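Long-range contacts in hypothetical protein PH1109 (PDB 2D59), which is of unknown function but belongs to the CoA-binding domain family, with a Rossmann-like fold built round a parallel beta sheet: residues V52-N56 with I74-I78; L19-K23 with G49-Y53; Y44-Y50 with M133-E138; Y22-V28 with I78-F84. All coordinates share one frame; numbering follows the deposited sequence.

Contact 1. Residues V52-N56 with I74-I78; sequences VYPVN and IPDKI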
# COMPACT_ATOMS: atom_id res chain seq x y z
N VAL A 52 7.92 -4.36 5.34
CA VAL A 52 7.10 -4.64 4.17
C VAL A 52 6.82 -6.12 3.96
O VAL A 52 7.74 -6.93 3.85
CB VAL A 52 7.77 -4.08 2.89
CG1 VAL A 52 6.81 -4.18 1.71
CG2 VAL A 52 8.18 -2.62 3.11
N TYR A 53 5.53 -6.45 3.91
CA TYR A 53 5.07 -7.81 3.71
C TYR A 53 4.38 -7.86 2.35
O TYR A 53 3.23 -7.46 2.21
CB TYR A 53 4.09 -8.17 4.84
CG TYR A 53 4.70 -7.98 6.21
CD1 TYR A 53 5.52 -8.96 6.77
CD2 TYR A 53 4.53 -6.79 6.91
CE1 TYR A 53 6.15 -8.75 8.00
CE2 TYR A 53 5.15 -6.57 8.14
CZ TYR A 53 5.96 -7.55 8.67
OH TYR A 53 6.58 -7.33 9.88
N PRO A 54 5.10 -8.35 1.32
CA PRO A 54 4.53 -8.43 -0.02
C PRO A 54 3.39 -9.43 -0.16
O PRO A 54 3.38 -10.47 0.49
CB PRO A 54 5.73 -8.79 -0.89
CG PRO A 54 6.58 -9.60 0.04
CD PRO A 54 6.49 -8.84 1.34
N VAL A 55 2.43 -9.08 -1.01
CA VAL A 55 1.27 -9.92 -1.26
C VAL A 55 1.06 -10.11 -2.76
O VAL A 55 0.90 -9.15 -3.50
CB VAL A 55 -0.02 -9.32 -0.68
CG1 VAL A 55 -1.22 -10.18 -1.08
CG2 VAL A 55 0.08 -9.22 0.83
N ASN A 56 1.07 -11.37 -3.19
CA ASN A 56 0.85 -11.72 -4.59
C ASN A 56 0.83 -13.24 -4.71
O ASN A 56 1.84 -13.90 -4.52
CB ASN A 56 1.96 -11.16 -5.49
CG ASN A 56 1.59 -11.21 -6.96
OD1 ASN A 56 1.00 -12.18 -7.44
ND2 ASN A 56 1.95 -10.15 -7.70
N ILE A 74 -0.83 -12.91 6.21
CA ILE A 74 0.30 -12.30 6.89
C ILE A 74 0.15 -12.45 8.40
O ILE A 74 -0.86 -12.03 8.97
CB ILE A 74 0.41 -10.80 6.53
CG1 ILE A 74 0.62 -10.66 5.03
CG2 ILE A 74 1.56 -10.17 7.29
CD1 ILE A 74 0.51 -9.23 4.52
N PRO A 75 1.15 -13.04 9.06
CA PRO A 75 1.13 -13.26 10.52
C PRO A 75 1.14 -11.96 11.33
O PRO A 75 0.37 -11.80 12.27
CB PRO A 75 2.40 -14.08 10.76
CG PRO A 75 2.64 -14.76 9.46
CD PRO A 75 2.33 -13.68 8.46
N ASP A 76 2.02 -11.04 10.95
CA ASP A 76 2.17 -9.77 11.65
C ASP A 76 1.04 -8.78 11.37
O ASP A 76 0.31 -8.91 10.39
CB ASP A 76 3.51 -9.13 11.29
CG ASP A 76 4.68 -9.99 11.72
OD1 ASP A 76 5.84 -9.63 11.43
OD2 ASP A 76 4.44 -11.03 12.36
N LYS A 77 0.90 -7.79 12.26
CA LYS A 77 -0.14 -6.79 12.10
C LYS A 77 0.19 -5.89 10.91
O LYS A 77 1.36 -5.58 10.66
CB LYS A 77 -0.28 -5.93 13.37
CG LYS A 77 0.84 -4.92 13.59
CD LYS A 77 2.11 -5.56 14.15
CE LYS A 77 1.92 -6.00 15.60
NZ LYS A 77 0.99 -7.15 15.73
N ILE A 78 -0.84 -5.50 10.18
CA ILE A 78 -0.67 -4.64 9.01
C ILE A 78 -1.42 -3.34 9.25
O ILE A 78 -2.58 -3.36 9.68
CB ILE A 78 -1.21 -5.31 7.74
CG1 ILE A 78 -0.34 -6.52 7.40
CG2 ILE A 78 -1.23 -4.34 6.58
CD1 ILE A 78 1.12 -6.15 7.17
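Y53, on strand 51-55 at one border of the Rossmann-like parallel sheet, meets I74, D76 and I78 of the loop that leads into strand 80-83. Y53 and V55 both point toward this loop, whereas V52 and P54 point away and pack on helix 37-47, so the contact lies on one face of the sheet only. The backbones stay well separated, Y53 CA and I74 CA being 7.3 Å apart, and side chains fill the interval. I74 uses both branches. Its CG2 meets the root of the tyrosine ring, 4.0 Å from Y53 CG, while the other branch, extended by a chi2 of 171°, carries CD1 between two neighbours of the strand: I74 CD1 is 3.7 Å from Y53 CB and equally 3.7 Å from V55 CG2. I78 runs past the tyrosine in the opposite direction and brings its CD1 to 3.5 Å from Y53 CD2. Both isoleucines approach the ring obliquely, and both also touch A26 of strand 24-28, which continues the apolar layer into the sheet. At the polar end the D76 side chain stands roughly at right angles to the tyrosine, its carboxylate plane turned 81° from the ring plane. The stronger partner of the phenol is K24 NZ. K100 NZ bonds to I74 O and D76 O, tying the loop to helix 87-100. The hydroxyl's link to the loop itself is a weak hydrogen bond, with Y53 OH as donor 2.9 Å from D76 OD1.

Contact 2. Residues L19-K23 with G49-Y53; sequences LTRYK and GYDVY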
# COMPACT_ATOMS: atom_id res chain seq x y z
N LEU A 19 2.92 8.27 6.86
CA LEU A 19 4.21 7.67 6.54
C LEU A 19 5.11 7.56 7.76
O LEU A 19 6.04 6.77 7.81
CB LEU A 19 4.93 8.50 5.46
CG LEU A 19 4.32 8.52 4.06
CD1 LEU A 19 5.04 9.56 3.20
CD2 LEU A 19 4.45 7.14 3.43
N THR A 20 4.81 8.37 8.77
CA THR A 20 5.62 8.38 9.98
C THR A 20 5.12 7.40 11.04
O THR A 20 5.91 6.68 11.64
CB THR A 20 5.68 9.79 10.59
OG1 THR A 20 6.25 10.69 9.63
CG2 THR A 20 6.51 9.80 11.85
N ARG A 21 3.81 7.37 11.24
CA ARG A 21 3.23 6.50 12.26
C ARG A 21 3.03 5.04 11.87
O ARG A 21 3.13 4.15 12.72
CB ARG A 21 1.90 7.08 12.73
CG ARG A 21 2.05 8.46 13.36
CD ARG A 21 3.00 8.43 14.56
NE ARG A 21 3.14 9.74 15.20
CZ ARG A 21 3.65 10.82 14.61
NH1 ARG A 21 4.07 10.75 13.35
NH2 ARG A 21 3.73 11.96 15.27
N TYR A 22 2.77 4.77 10.60
CA TYR A 22 2.56 3.40 10.15
C TYR A 22 3.75 2.85 9.38
O TYR A 22 4.07 3.31 8.28
CB TYR A 22 1.29 3.32 9.30
CG TYR A 22 0.06 3.82 10.02
CD1 TYR A 22 -0.38 3.22 11.20
CD2 TYR A 22 -0.67 4.91 9.52
CE1 TYR A 22 -1.51 3.69 11.87
CE2 TYR A 22 -1.80 5.38 10.19
CZ TYR A 22 -2.21 4.77 11.36
OH TYR A 22 -3.33 5.24 12.02
N LYS A 23 4.41 1.85 9.96
CA LYS A 23 5.57 1.22 9.34
C LYS A 23 5.27 -0.20 8.86
O LYS A 23 6.10 -0.80 8.18
CB LYS A 23 6.73 1.17 10.33
CG LYS A 23 7.17 2.53 10.85
CD LYS A 23 7.61 3.44 9.72
CE LYS A 23 8.05 4.80 10.24
NZ LYS A 23 8.46 5.72 9.14
N GLY A 49 13.55 1.73 6.19
CA GLY A 49 13.07 1.21 7.46
C GLY A 49 11.68 0.64 7.63
O GLY A 49 11.30 0.28 8.75
N TYR A 50 10.91 0.55 6.55
CA TYR A 50 9.56 0.01 6.66
C TYR A 50 9.54 -1.51 6.75
O TYR A 50 10.43 -2.19 6.23
CB TYR A 50 8.72 0.46 5.47
CG TYR A 50 8.37 1.94 5.50
CD1 TYR A 50 9.27 2.90 5.04
CD2 TYR A 50 7.15 2.37 6.02
CE1 TYR A 50 8.96 4.26 5.11
CE2 TYR A 50 6.83 3.72 6.09
CZ TYR A 50 7.74 4.66 5.63
OH TYR A 50 7.42 5.99 5.71
N ASP A 51 8.54 -2.04 7.45
CA ASP A 51 8.35 -3.49 7.57
C ASP A 51 7.39 -3.79 6.42
O ASP A 51 6.20 -3.50 6.51
CB ASP A 51 7.69 -3.85 8.90
CG ASP A 51 8.67 -3.84 10.07
OD1 ASP A 51 8.21 -3.91 11.23
OD2 ASP A 51 9.89 -3.77 9.83
N VAL A 52 7.92 -4.36 5.34
CA VAL A 52 7.10 -4.64 4.17
C VAL A 52 6.82 -6.12 3.96
O VAL A 52 7.74 -6.93 3.85
CB VAL A 52 7.77 -4.08 2.89
CG1 VAL A 52 6.81 -4.18 1.71
CG2 VAL A 52 8.18 -2.62 3.11
N TYR A 53 5.53 -6.45 3.91
CA TYR A 53 5.07 -7.81 3.71
C TYR A 53 4.38 -7.86 2.35
O TYR A 53 3.23 -7.46 2.21
CB TYR A 53 4.09 -8.17 4.84
CG TYR A 53 4.70 -7.98 6.21
CD1 TYR A 53 5.52 -8.96 6.77
CD2 TYR A 53 4.53 -6.79 6.91
CE1 TYR A 53 6.15 -8.75 8.00
CE2 TYR A 53 5.15 -6.57 8.14
CZ TYR A 53 5.96 -7.55 8.67
OH TYR A 53 6.58 -7.33 9.88
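L19 O takes two side-chain hydrogen bonds at once, one across the contact from Y50 OH and one from K23 NZ four residues further along its own segment. The tyrosine bond is short, 2.6 Å from Y50 OH to L19 O, and meets the oxygen at a C=O...donor angle of 124°, close to the usual 120°, with the hydroxyl tilted somewhat out of the carbonyl plane. K23 NZ, 3.0 Å from L19 O, lies in that plane and approaches more nearly head-on, at 151°. The acceptor belongs to the last turn of helix 12-21, where the helix dipole would tend to make a carbonyl more attractive to the lysine charge. K23 reaches back because its chain turns at chi2 (-60°) and then runs straight to NZ, passing the tyrosine at a slant with K23 CD 3.7 Å from Y50 CE2. The contact thus joins the two connections at one end of a Rossmann-like sheet: the turn from helix 12-21 into strand 24-28, and the turn from helix 37-47 into strand 51-55. In the second turn G49, with positive phi, is the C-prime residue of a Schellman motif, and Y50 follows directly. The edge of the Y50 ring faces backbone oxygens, with Y22 O 3.5 Å from Y50 CE2 in addition to L19 O. Where the strands begin, D51 N donates to K23 O at 2.8 Å, although the placing of K23 O is less certain. D51 sends its carboxylate to a salt bridge with K24.

Contact 3. Residues Y44-Y50 with M133-E138; sequences YLLEHGY and MMREHE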
# COMPACT_ATOMS: atom_id res chain seq x y z
N TYR A 44 12.43 0.74 -2.22
CA TYR A 44 12.63 2.03 -1.56
C TYR A 44 12.15 1.97 -0.11
O TYR A 44 12.84 2.45 0.80
CB TYR A 44 11.88 3.12 -2.33
CG TYR A 44 11.97 4.50 -1.71
CD1 TYR A 44 11.11 4.88 -0.68
CD2 TYR A 44 12.93 5.41 -2.13
CE1 TYR A 44 11.20 6.14 -0.09
CE2 TYR A 44 13.04 6.67 -1.55
CZ TYR A 44 12.17 7.03 -0.53
OH TYR A 44 12.29 8.27 0.06
N LEU A 45 10.98 1.39 0.11
CA LEU A 45 10.43 1.29 1.46
C LEU A 45 11.32 0.45 2.37
O LEU A 45 11.56 0.80 3.52
CB LEU A 45 9.01 0.70 1.42
CG LEU A 45 7.96 1.57 0.72
CD1 LEU A 45 6.65 0.81 0.63
CD2 LEU A 45 7.77 2.87 1.50
N LEU A 46 11.83 -0.67 1.85
CA LEU A 46 12.70 -1.51 2.65
C LEU A 46 13.96 -0.74 3.02
O LEU A 46 14.45 -0.83 4.15
CB LEU A 46 13.08 -2.78 1.87
CG LEU A 46 11.97 -3.81 1.68
CD1 LEU A 46 12.45 -4.92 0.75
CD2 LEU A 46 11.57 -4.38 3.03
N GLU A 47 14.48 0.03 2.07
CA GLU A 47 15.68 0.81 2.30
C GLU A 47 15.44 1.97 3.26
O GLU A 47 16.39 2.56 3.77
CB GLU A 47 16.23 1.33 0.96
CG GLU A 47 16.77 0.23 0.07
CD GLU A 47 17.08 0.70 -1.34
OE1 GLU A 47 17.59 -0.12 -2.14
OE2 GLU A 47 16.81 1.87 -1.66
N HIS A 48 14.17 2.28 3.52
CA HIS A 48 13.86 3.36 4.44
C HIS A 48 13.20 2.93 5.75
O HIS A 48 12.40 3.67 6.34
CB HIS A 48 13.03 4.43 3.71
CG HIS A 48 13.85 5.28 2.80
ND1 HIS A 48 14.24 4.88 1.54
CD2 HIS A 48 14.43 6.49 3.01
CE1 HIS A 48 15.03 5.80 1.01
NE2 HIS A 48 15.16 6.78 1.88
N GLY A 49 13.55 1.73 6.19
CA GLY A 49 13.07 1.21 7.46
C GLY A 49 11.68 0.64 7.63
O GLY A 49 11.30 0.28 8.75
N TYR A 50 10.91 0.55 6.55
CA TYR A 50 9.56 0.01 6.66
C TYR A 50 9.54 -1.51 6.75
O TYR A 50 10.43 -2.19 6.23
CB TYR A 50 8.72 0.46 5.47
CG TYR A 50 8.37 1.94 5.50
CD1 TYR A 50 9.27 2.90 5.04
CD2 TYR A 50 7.15 2.37 6.02
CE1 TYR A 50 8.96 4.26 5.11
CE2 TYR A 50 6.83 3.72 6.09
CZ TYR A 50 7.74 4.66 5.63
OH TYR A 50 7.42 5.99 5.71
N MET A 133 3.64 5.82 -2.53
CA MET A 133 4.30 5.86 -1.22
C MET A 133 5.74 6.36 -1.31
O MET A 133 6.20 7.09 -0.44
CB MET A 133 4.26 4.49 -0.55
CG MET A 133 2.88 4.11 -0.02
SD MET A 133 2.94 2.76 1.20
CE MET A 133 3.42 3.69 2.70
N MET A 134 6.45 5.96 -2.36
CA MET A 134 7.83 6.39 -2.53
C MET A 134 7.91 7.88 -2.87
O MET A 134 8.70 8.62 -2.27
CB MET A 134 8.51 5.59 -3.64
CG MET A 134 9.89 6.11 -3.98
SD MET A 134 10.71 5.08 -5.19
CE MET A 134 9.94 5.64 -6.69
N ARG A 135 7.12 8.30 -3.85
CA ARG A 135 7.10 9.70 -4.27
C ARG A 135 6.77 10.61 -3.09
O ARG A 135 7.43 11.63 -2.87
CB ARG A 135 6.08 9.91 -5.38
CG ARG A 135 6.28 11.21 -6.14
CD ARG A 135 6.77 10.94 -7.56
NE ARG A 135 5.67 10.56 -8.45
CZ ARG A 135 5.84 10.07 -9.68
NH1 ARG A 135 4.78 9.76 -10.42
NH2 ARG A 135 7.06 9.87 -10.16
N GLU A 136 5.73 10.24 -2.34
CA GLU A 136 5.31 11.04 -1.19
C GLU A 136 6.39 11.07 -0.12
O GLU A 136 6.68 12.12 0.46
CB GLU A 136 4.01 10.47 -0.60
CG GLU A 136 2.79 10.62 -1.49
CD GLU A 136 2.55 12.05 -1.92
OE1 GLU A 136 3.07 12.46 -2.97
OE2 GLU A 136 1.85 12.78 -1.18
N HIS A 137 7.01 9.92 0.13
CA HIS A 137 8.06 9.87 1.14
C HIS A 137 9.22 10.77 0.73
O HIS A 137 9.71 11.57 1.52
CB HIS A 137 8.54 8.43 1.32
CG HIS A 137 9.49 8.26 2.47
ND1 HIS A 137 10.82 8.59 2.40
CD2 HIS A 137 9.28 7.81 3.73
CE1 HIS A 137 11.40 8.35 3.56
NE2 HIS A 137 10.49 7.88 4.39
N GLU A 138 9.65 10.65 -0.52
CA GLU A 138 10.75 11.47 -1.02
C GLU A 138 10.50 12.96 -0.89
O GLU A 138 11.35 13.70 -0.39
CB GLU A 138 11.03 11.14 -2.49
CG GLU A 138 11.79 9.84 -2.71
CD GLU A 138 11.98 9.52 -4.18
OE1 GLU A 138 12.79 8.62 -4.50
OE2 GLU A 138 11.33 10.18 -5.03
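The Schellman motif that ends helix 37-47 packs against the first turns of helix 133-141, and Y44, H48 and Y50 gather with H137 into an aromatic cluster between these two helices of the Rossmann-like fold. The Y44 ring is covered on both faces. Over one lies M134 CG, a CH-pi contact 3.6 Å from the ring centroid and only 17° off the normal; M134 SD adds a slanted Met-aromatic contact. On the opposite face H48 ND1 sits over the centre of the ring, held there by a hydrogen bond of 2.9 Å from H48 ND1 to Y44 O. With CG anti to the backbone N (chi1 178°), Y44 extends its hydroxyl across to the second helix. There Y44 OH and H137 ND1 share a hydrogen bond of 2.8 Å whose direction is not settled, and the phenol lies at the edge of the imidazole, near its plane. The two rings are steeply inclined, 74° between planes. E138 borders the same hydroxyl with its aliphatic part, E138 CG lying 3.2 Å from Y44 OH. H137 is touched on further sides: H48 CD2 approaches H137 CE1 to 3.6 Å, and Y50, whose hydroxyl is already committed to L19 O, runs toward H137 as H137 runs toward it, each from its own backbone. Deeper, toward the sheet, L45 and M133 make a looser apolar contact, 4.2 Å from L45 CD1 to M133 SD. In the meeting of Y50 with H137 each ring offers its edge, and Y50 OH lies 3.3 Å from H137 CD2.

Contact 4. Residues Y22-V28 with I78-F84; sequences YKKIALV and IEVVDLF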
# COMPACT_ATOMS: atom_id res chain seq x y z
N TYR A 22 2.77 4.77 10.60
CA TYR A 22 2.56 3.40 10.15
C TYR A 22 3.75 2.85 9.38
O TYR A 22 4.07 3.31 8.28
CB TYR A 22 1.29 3.32 9.30
CG TYR A 22 0.06 3.82 10.02
CD1 TYR A 22 -0.38 3.22 11.20
CD2 TYR A 22 -0.67 4.91 9.52
CE1 TYR A 22 -1.51 3.69 11.87
CE2 TYR A 22 -1.80 5.38 10.19
CZ TYR A 22 -2.21 4.77 11.36
OH TYR A 22 -3.33 5.24 12.02
N LYS A 23 4.41 1.85 9.96
CA LYS A 23 5.57 1.22 9.34
C LYS A 23 5.27 -0.20 8.86
O LYS A 23 6.10 -0.80 8.18
CB LYS A 23 6.73 1.17 10.33
CG LYS A 23 7.17 2.53 10.85
CD LYS A 23 7.61 3.44 9.72
CE LYS A 23 8.05 4.80 10.24
NZ LYS A 23 8.46 5.72 9.14
N LYS A 24 4.10 -0.73 9.21
CA LYS A 24 3.71 -2.08 8.82
C LYS A 24 2.93 -2.02 7.51
O LYS A 24 1.73 -1.70 7.50
CB LYS A 24 2.84 -2.72 9.91
CG LYS A 24 3.41 -2.58 11.31
CD LYS A 24 4.70 -3.36 11.50
CE LYS A 24 4.45 -4.86 11.51
NZ LYS A 24 5.69 -5.61 11.81
N ILE A 25 3.61 -2.32 6.40
CA ILE A 25 2.99 -2.26 5.09
C ILE A 25 2.77 -3.60 4.39
O ILE A 25 3.69 -4.41 4.30
CB ILE A 25 3.82 -1.40 4.10
CG1 ILE A 25 4.33 -0.14 4.77
CG2 ILE A 25 2.98 -1.05 2.87
CD1 ILE A 25 5.60 -0.36 5.53
N ALA A 26 1.56 -3.81 3.90
CA ALA A 26 1.23 -4.99 3.14
C ALA A 26 1.23 -4.44 1.71
O ALA A 26 0.40 -3.59 1.37
CB ALA A 26 -0.15 -5.51 3.51
N LEU A 27 2.16 -4.90 0.89
CA LEU A 27 2.25 -4.40 -0.47
C LEU A 27 1.67 -5.40 -1.45
O LEU A 27 2.29 -6.41 -1.79
CB LEU A 27 3.72 -4.09 -0.81
CG LEU A 27 3.99 -3.19 -2.01
CD1 LEU A 27 5.17 -2.26 -1.73
CD2 LEU A 27 4.24 -4.05 -3.24
N VAL A 28 0.44 -5.11 -1.90
CA VAL A 28 -0.30 -5.96 -2.82
C VAL A 28 0.10 -5.74 -4.27
O VAL A 28 0.16 -4.61 -4.75
CB VAL A 28 -1.82 -5.71 -2.67
CG1 VAL A 28 -2.60 -6.65 -3.56
CG2 VAL A 28 -2.23 -5.88 -1.21
N ILE A 78 -0.84 -5.50 10.18
CA ILE A 78 -0.67 -4.64 9.01
C ILE A 78 -1.42 -3.34 9.25
O ILE A 78 -2.58 -3.36 9.68
CB ILE A 78 -1.21 -5.31 7.74
CG1 ILE A 78 -0.34 -6.52 7.40
CG2 ILE A 78 -1.23 -4.34 6.58
CD1 ILE A 78 1.12 -6.15 7.17
N GLU A 79 -0.77 -2.22 8.97
CA GLU A 79 -1.39 -0.92 9.17
C GLU A 79 -1.78 -0.28 7.84
O GLU A 79 -2.86 0.31 7.71
CB GLU A 79 -0.44 -0.01 9.93
CG GLU A 79 0.03 -0.62 11.25
CD GLU A 79 1.18 0.15 11.89
OE1 GLU A 79 2.17 0.42 11.19
OE2 GLU A 79 1.09 0.46 13.09
N VAL A 80 -0.91 -0.42 6.84
CA VAL A 80 -1.17 0.15 5.52
C VAL A 80 -1.19 -0.91 4.42
O VAL A 80 -0.28 -1.73 4.31
CB VAL A 80 -0.10 1.20 5.13
CG1 VAL A 80 -0.42 1.80 3.76
CG2 VAL A 80 -0.02 2.30 6.18
N VAL A 81 -2.25 -0.89 3.62
CA VAL A 81 -2.36 -1.82 2.50
C VAL A 81 -2.11 -0.98 1.24
O VAL A 81 -2.96 -0.20 0.81
CB VAL A 81 -3.75 -2.47 2.44
CG1 VAL A 81 -3.84 -3.39 1.23
CG2 VAL A 81 -4.01 -3.26 3.71
N ASP A 82 -0.92 -1.16 0.68
CA ASP A 82 -0.45 -0.43 -0.49
C ASP A 82 -0.79 -1.22 -1.76
O ASP A 82 -0.17 -2.24 -2.04
CB ASP A 82 1.06 -0.24 -0.35
CG ASP A 82 1.62 0.76 -1.33
OD1 ASP A 82 0.86 1.64 -1.79
OD2 ASP A 82 2.83 0.67 -1.60
N LEU A 83 -1.78 -0.73 -2.51
CA LEU A 83 -2.25 -1.42 -3.71
C LEU A 83 -1.62 -1.07 -5.06
O LEU A 83 -1.58 0.09 -5.46
CB LEU A 83 -3.76 -1.23 -3.85
CG LEU A 83 -4.65 -1.64 -2.67
CD1 LEU A 83 -6.04 -1.05 -2.88
CD2 LEU A 83 -4.71 -3.15 -2.55
N PHE A 84 -1.15 -2.09 -5.76
CA PHE A 84 -0.56 -1.92 -7.08
C PHE A 84 -1.35 -2.66 -8.16
O PHE A 84 -0.95 -2.71 -9.32
CB PHE A 84 0.89 -2.41 -7.07
CG PHE A 84 1.85 -1.46 -6.41
CD1 PHE A 84 2.44 -0.43 -7.14
CD2 PHE A 84 2.15 -1.59 -5.06
CE1 PHE A 84 3.31 0.47 -6.52
CE2 PHE A 84 3.02 -0.69 -4.43
CZ PHE A 84 3.60 0.34 -5.17
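I25 to V28 pair in parallel with V80 to L83, two adjacent strands inside the Rossmann-like sheet, with segment axes 4.7 Å apart and 25° between their directions. The interior of this pair is close-fitting. A26 is gripped through both backbone polar atoms: A26 N donates to V80 O at 2.8 Å, nearly straight, and A26 O accepts from D82 N; V28 N then bonds to D82 O. On the face of A26 and V28, A26 CB touches I78 CG2 at 3.5 Å, tighter than usual for two carbons, while V28 lies beside L83 and meets V81. Helix 87-100 covers V28, V81 and L83. The other face carries I25 and L27 beside V80 and D82; L27 packs on helix 37-47, and D82 OD1 is bonded to Q108 NE2. Both ends are less buried than this interior, with Y22, K24 and E79 partly exposed where the strands begin and F84 partly exposed at the other end. At the first, K24 O receives both E79 N and V80 N. The E79 side chain, extended beyond CG, reaches across to the opposing backbone, where E79 OE1 accepts from K24 N at 3.0 Å, on the anti side of the carboxylate and 26° out of its plane, with a second, weak bond from K23 N. The edge of the Y22 ring is turned to the same carboxyl group, Y22 CD1 lying 3.5 Å from E79 CD. K24 directs its own charge away, to D51 and Y53. At the far end, F84 N closes the ladder on V28 O, and L27 CG rests 3.6 Å from F84 CE2.

Contact 4, about 4 Å from the centre of the chain, joins strands 24-28 and 80-83; strand 51-55, used by contacts 1 and 2, flanks 24-28 on its other side. Contact 1 lies about 7 Å from contact 4, centre to centre, shares I78 with it and is nested within its loop along the chain. Contact 2 starts from the same Y22-K23 turn as contact 4 and shares G49 and Y50 with contact 3, whose centre lies about 8 Å from its own. Contact 3 spans the longest sequence interval, bringing the C-terminal helix 133-141 beside helix 37-47. Early and late parts of the chain are thus joined into a single parallel-sheet domain.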